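Long-range contact in alcohol oxidase (Myceliophthora thermophila, PDB 6F74), which binds FAD as a VAO-type flavoprotein and probably acts as an oxygen-dependent oxidase: residues A[236-248]-A[536-548]. Sequence-based numbering, arbitrary orientation.
With FAD (flavin-adenine dinucleotide), chain I.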
loop_
_atom_site.group_PDB
_atom_site.type_symbol
_atom_site.label_atom_id
_atom_site.label_comp_id
_atom_site.label_asym_id
_atom_site.label_seq_id
_atom_site.Cartn_x
_atom_site.Cartn_y
_atom_site.Cartn_z
ATOM N N ALA A 236 8.420 2.236 6.092
ATOM C CA ALA A 236 9.332 2.756 5.079
ATOM C C ALA A 236 10.043 1.661 4.296
ATOM O O ALA A 236 10.399 1.900 3.145
ATOM C CB ALA A 236 10.364 3.672 5.708
ATOM N N ILE A 237 10.264 0.484 4.888
ATOM C CA ILE A 237 11.136 -0.513 4.260
ATOM C C ILE A 237 10.506 -1.887 3.986
ATOM O O ILE A 237 11.241 -2.822 3.636
ATOM C CB ILE A 237 12.496 -0.662 5.014
ATOM C CG1 ILE A 237 12.350 -1.362 6.370
ATOM C CG2 ILE A 237 13.126 0.707 5.177
ATOM C CD1 ILE A 237 13.686 -1.714 6.988
ATOM N N GLY A 238 9.174 -2.009 4.046
ATOM C CA GLY A 238 8.512 -3.310 3.914
ATOM C C GLY A 238 7.754 -3.395 2.604
ATOM O O GLY A 238 8.347 -3.380 1.524
ATOM N N GLY A 239 6.441 -3.496 2.710
ATOM C CA GLY A 239 5.588 -3.579 1.535
ATOM C C GLY A 239 5.572 -2.323 0.675
ATOM O O GLY A 239 5.377 -2.412 -0.533
ATOM N N TRP A 240 5.753 -1.158 1.288
ATOM C CA TRP A 240 5.614 0.093 0.550
ATOM C C TRP A 240 6.606 0.169 -0.632
ATOM O O TRP A 240 6.149 0.200 -1.780
ATOM C CB TRP A 240 5.656 1.328 1.481
ATOM C CG TRP A 240 5.300 2.616 0.827
ATOM C CD1 TRP A 240 4.089 3.225 0.802
ATOM C CD2 TRP A 240 6.194 3.478 0.119
ATOM N NE1 TRP A 240 4.161 4.396 0.091
ATOM C CE2 TRP A 240 5.450 4.578 -0.324
ATOM C CE3 TRP A 240 7.549 3.405 -0.205
ATOM C CZ2 TRP A 240 6.009 5.601 -1.075
ATOM C CZ3 TRP A 240 8.106 4.432 -0.943
ATOM C CH2 TRP A 240 7.347 5.528 -1.360
ATOM N N PRO A 241 7.951 0.114 -0.369
ATOM C CA PRO A 241 8.896 0.182 -1.472
ATOM C C PRO A 241 8.924 -1.090 -2.336
ATOM O O PRO A 241 9.079 -1.016 -3.541
ATOM C CB PRO A 241 10.254 0.396 -0.760
ATOM C CG PRO A 241 10.101 -0.336 0.521
ATOM C CD PRO A 241 8.652 -0.093 0.915
ATOM N N SER A 242 8.725 -2.239 -1.728
ATOM C CA SER A 242 8.857 -3.527 -2.448
ATOM C C SER A 242 7.787 -3.726 -3.529
ATOM O O SER A 242 8.009 -4.426 -4.531
ATOM C CB SER A 242 8.848 -4.708 -1.456
ATOM O OG SER A 242 7.544 -4.981 -0.956
ATOM N N GLY A 243 6.632 -3.100 -3.308
ATOM C CA GLY A 243 5.556 -3.119 -4.269
ATOM C C GLY A 243 5.533 -1.991 -5.272
ATOM O O GLY A 243 4.742 -2.031 -6.237
ATOM N N GLY A 244 6.399 -0.998 -5.082
ATOM C CA GLY A 244 6.303 0.250 -5.851
ATOM C C GLY A 244 6.459 1.454 -4.964
ATOM O O GLY A 244 7.528 2.005 -4.896
ATOM N N GLY A 245 5.399 1.852 -4.288
ATOM C CA GLY A 245 5.419 3.016 -3.398
ATOM C C GLY A 245 5.251 4.342 -4.121
ATOM O O GLY A 245 6.208 4.831 -4.703
ATOM N N HIS A 246 4.042 4.910 -4.077
ATOM C CA HIS A 246 3.751 6.217 -4.638
ATOM C C HIS A 246 3.558 7.222 -3.533
ATOM O O HIS A 246 3.309 6.885 -2.395
ATOM C CB HIS A 246 2.509 6.195 -5.560
ATOM C CG HIS A 246 1.233 5.919 -4.848
ATOM N ND1 HIS A 246 0.516 6.900 -4.194
ATOM C CD2 HIS A 246 0.565 4.762 -4.650
ATOM C CE1 HIS A 246 -0.531 6.351 -3.595
ATOM N NE2 HIS A 246 -0.523 5.053 -3.851
ATOM N N GLY A 247 3.703 8.487 -3.894
ATOM C CA GLY A 247 3.554 9.601 -2.962
ATOM C C GLY A 247 3.663 10.893 -3.745
ATOM O O GLY A 247 3.909 10.861 -4.945
ATOM N N PRO A 248 3.527 12.036 -3.082
ATOM C CA PRO A 248 3.575 13.310 -3.799
ATOM C C PRO A 248 4.812 13.538 -4.704
ATOM O O PRO A 248 4.672 14.140 -5.778
ATOM C CB PRO A 248 3.559 14.325 -2.650
ATOM C CG PRO A 248 2.728 13.665 -1.616
ATOM C CD PRO A 248 3.186 12.218 -1.660
ATOM N N ASN A 536 -2.651 -3.574 -22.028
ATOM C CA ASN A 536 -1.231 -3.907 -22.168
ATOM C C ASN A 536 -0.372 -3.491 -21.009
ATOM O O ASN A 536 0.835 -3.552 -21.127
ATOM C CB ASN A 536 -0.707 -3.230 -23.449
ATOM C CG ASN A 536 -1.487 -3.663 -24.676
ATOM O OD1 ASN A 536 -1.883 -4.851 -24.801
ATOM N ND2 ASN A 536 -1.708 -2.727 -25.592
ATOM N N THR A 537 -0.977 -3.096 -19.886
ATOM C CA THR A 537 -0.245 -2.532 -18.758
ATOM C C THR A 537 -0.197 -3.488 -17.550
ATOM O O THR A 537 0.506 -4.493 -17.573
ATOM C CB THR A 537 -0.849 -1.159 -18.390
ATOM O OG1 THR A 537 -2.240 -1.301 -18.105
ATOM C CG2 THR A 537 -0.699 -0.171 -19.586
ATOM N N GLY A 538 -0.972 -3.223 -16.506
ATOM C CA GLY A 538 -0.916 -3.995 -15.274
ATOM C C GLY A 538 -1.570 -3.181 -14.170
ATOM O O GLY A 538 -2.273 -2.183 -14.420
ATOM N N GLY A 539 -1.367 -3.659 -12.946
ATOM C CA GLY A 539 -1.944 -3.053 -11.759
ATOM C C GLY A 539 -0.847 -2.811 -10.760
ATOM O O GLY A 539 0.333 -3.031 -11.052
ATOM N N TYR A 540 -1.272 -2.375 -9.573
ATOM C CA TYR A 540 -0.397 -1.993 -8.469
ATOM C C TYR A 540 -0.659 -2.927 -7.275
ATOM O O TYR A 540 -1.710 -2.843 -6.642
ATOM C CB TYR A 540 -0.687 -0.549 -8.063
ATOM C CG TYR A 540 0.155 -0.038 -6.923
ATOM C CD1 TYR A 540 1.506 -0.360 -6.824
ATOM C CD2 TYR A 540 -0.381 0.796 -5.958
ATOM C CE1 TYR A 540 2.296 0.125 -5.792
ATOM C CE2 TYR A 540 0.406 1.271 -4.893
ATOM C CZ TYR A 540 1.749 0.939 -4.831
ATOM O OH TYR A 540 2.528 1.408 -3.777
ATOM N N MET A 541 0.301 -3.800 -6.968
ATOM C CA MET A 541 0.124 -4.850 -5.962
ATOM C C MET A 541 -0.310 -4.322 -4.595
ATOM O O MET A 541 -1.196 -4.886 -3.960
ATOM C CB MET A 541 1.370 -5.733 -5.868
ATOM C CG MET A 541 2.600 -5.080 -5.286
ATOM S SD MET A 541 4.000 -6.233 -5.322
ATOM C CE MET A 541 4.554 -5.867 -6.999
ATOM N N ASN A 542 0.286 -3.213 -4.166
ATOM C CA ASN A 542 0.059 -2.672 -2.816
ATOM C C ASN A 542 -1.351 -2.155 -2.607
ATOM O O ASN A 542 -1.862 -2.168 -1.469
ATOM C CB ASN A 542 1.048 -1.533 -2.491
ATOM C CG ASN A 542 2.451 -2.013 -2.235
ATOM O OD1 ASN A 542 2.687 -3.207 -2.023
ATOM N ND2 ASN A 542 3.410 -1.072 -2.223
ATOM N N GLU A 543 -1.953 -1.676 -3.694
ATOM C CA GLU A 543 -3.329 -1.184 -3.688
ATOM C C GLU A 543 -3.947 -1.748 -4.956
ATOM O O GLU A 543 -4.037 -1.079 -5.996
ATOM C CB GLU A 543 -3.400 0.347 -3.627
ATOM C CG GLU A 543 -2.965 0.940 -2.277
ATOM C CD GLU A 543 -2.766 2.463 -2.290
ATOM O OE1 GLU A 543 -2.380 2.986 -3.354
ATOM O OE2 GLU A 543 -2.957 3.181 -1.243
ATOM N N GLY A 544 -4.360 -2.999 -4.847
ATOM C CA GLY A 544 -4.756 -3.765 -6.001
ATOM C C GLY A 544 -5.602 -4.971 -5.666
ATOM O O GLY A 544 -5.979 -5.189 -4.520
ATOM N N ASP A 545 -5.916 -5.731 -6.709
ATOM C CA ASP A 545 -6.944 -6.779 -6.639
ATOM C C ASP A 545 -6.299 -8.111 -6.363
ATOM O O ASP A 545 -5.831 -8.769 -7.272
ATOM C CB ASP A 545 -7.686 -6.845 -7.973
ATOM C CG ASP A 545 -8.879 -7.802 -7.952
ATOM O OD1 ASP A 545 -9.152 -8.432 -6.927
ATOM O OD2 ASP A 545 -9.581 -7.902 -8.984
ATOM N N GLY A 546 -6.344 -8.532 -5.113
ATOM C CA GLY A 546 -5.719 -9.790 -4.695
ATOM C C GLY A 546 -6.548 -10.994 -5.080
ATOM O O GLY A 546 -6.050 -12.101 -4.940
ATOM N N SER A 547 -7.801 -10.802 -5.535
ATOM C CA SER A 547 -8.634 -11.911 -6.048
ATOM C C SER A 547 -8.646 -12.070 -7.543
ATOM O O SER A 547 -9.373 -12.948 -8.034
ATOM C CB SER A 547 -10.079 -11.723 -5.631
ATOM O OG SER A 547 -10.125 -11.781 -4.219
ATOM N N ASP A 548 -7.851 -11.272 -8.265
ATOM C CA ASP A 548 -7.815 -11.344 -9.708
ATOM C C ASP A 548 -7.159 -12.660 -10.085
ATOM O O ASP A 548 -5.998 -12.887 -9.722
ATOM C CB ASP A 548 -7.042 -10.139 -10.247
ATOM C CG ASP A 548 -6.855 -10.157 -11.764
ATOM O OD1 ASP A 548 -7.573 -10.881 -12.490
ATOM O OD2 ASP A 548 -5.982 -9.396 -12.247
HETATM P PA FAD I . 2.746 -4.498 6.628
HETATM O O1A FAD I . 1.298 -4.976 6.696
HETATM O O2A FAD I . 3.487 -4.432 7.926
HETATM O O5B FAD I . 3.499 -5.442 5.612
HETATM C C5B FAD I . 3.116 -5.448 4.264
HETATM C C4B FAD I . 3.771 -6.630 3.572
HETATM O O4B FAD I . 5.171 -6.407 3.616
HETATM C C3B FAD I . 3.559 -7.980 4.209
HETATM O O3B FAD I . 3.653 -8.961 3.169
HETATM C C2B FAD I . 4.757 -8.166 5.106
HETATM O O2B FAD I . 5.194 -9.521 5.268
HETATM C C1B FAD I . 5.828 -7.430 4.349
HETATM N N9A FAD I . 6.876 -6.797 5.157
HETATM C C8A FAD I . 6.736 -5.735 5.962
HETATM N N7A FAD I . 7.914 -5.395 6.519
HETATM C C5A FAD I . 8.818 -6.250 6.050
HETATM C C6A FAD I . 10.258 -6.416 6.249
HETATM N N6A FAD I . 10.875 -5.545 7.080
HETATM N N1A FAD I . 10.868 -7.439 5.595
HETATM C C2A FAD I . 10.175 -8.273 4.778
HETATM N N3A FAD I . 8.844 -8.159 4.533
HETATM C C4A FAD I . 8.140 -7.170 5.142
HETATM N N1 FAD I . 0.834 3.112 -0.377
HETATM C C2 FAD I . 1.272 4.041 -1.257
HETATM O O2 FAD I . 1.938 3.662 -2.254
HETATM N N3 FAD I . 1.042 5.357 -1.082
HETATM C C4 FAD I . 0.333 5.835 -0.045
HETATM O O4 FAD I . 0.105 7.054 0.104
HETATM C C4X FAD I . -0.200 4.884 0.953
HETATM N N5 FAD I . -0.926 5.303 2.010
HETATM C C5X FAD I . -1.393 4.407 2.914
HETATM C C6 FAD I . -2.126 4.860 4.010
HETATM C C7 FAD I . -2.608 3.989 4.971
HETATM C C7M FAD I . -3.400 4.644 6.076
HETATM C C8 FAD I . -2.329 2.530 4.845
HETATM C C8M FAD I . -2.781 1.509 5.880
HETATM C C9 FAD I . -1.620 2.071 3.740
HETATM C C9A FAD I . -1.123 2.946 2.759
HETATM N N10 FAD I . -0.366 2.515 1.634
HETATM C C10 FAD I . 0.100 3.464 0.714
HETATM C "C1'" FAD I . -0.115 1.086 1.334
HETATM C "C2'" FAD I . 1.188 0.463 1.715
HETATM O "O2'" FAD I . 2.127 0.791 0.694
HETATM C "C3'" FAD I . 1.028 -1.061 1.751
HETATM O "O3'" FAD I . -0.096 -1.457 2.557
HETATM C "C4'" FAD I . 2.291 -1.750 2.249
HETATM O "O4'" FAD I . 2.094 -3.167 2.251
HETATM C "C5'" FAD I . 2.677 -1.264 3.637
HETATM O "O5'" FAD I . 3.860 -1.908 4.077
HETATM P P FAD I . 3.963 -2.053 5.650
HETATM O O1P FAD I . 3.667 -0.732 6.305
HETATM O O2P FAD I . 5.257 -2.746 5.920
HETATM O O3P FAD I . 2.708 -3.040 5.916
HETATM O O HOH W 1 4.614 -5.308 -1.994
#
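Tyr-540 reaches the glycine-rich turn after helix 239-242 with its hydroxyl, and there one oxygen serves three partners: it accepts from Gly-245 N (2.9 Å) and from Asn-542 ND2, and donates to flavin O2 of FAD (2.8 Å). CG anti to the backbone N (chi1 180°) carries the ring across to the turn, where CE1 at its edge lies 3.3 Å from Gly-243 O. A phenylalanine here would probably leave Gly-245 N and flavin O2 without this partner and take one acceptor from Asn-542 ND2. Packing is tight at Gly-243, where a CB would collide with Asn-542 OD1. Asn-542 ND2 also donates to Gly-239 O (2.9 Å), from the opposite face of that carbonyl to Gly-243 N. The partly exposed Glu-543 touches the turn mainly through His-246, whose NE2 meets OE1 of Glu-543 on its syn side (2.8 Å), in the imidazole plane but tilted 28° from that of the carboxylate. The His-246 ring meets that of Tyr-540 obliquely, and FAD N3 lies over one imidazole face. Two sequence regions, FAD-binding and berberine-like, thus close jointly on the flavin pyrimidine. Around them, Tyr-352 of strand 349-356 bonds His-246 ND1, Arg-164 holds Asn-542 OD1, and Ser-437 of strand 435-440 binds the backbone of Tyr-540 and Glu-543.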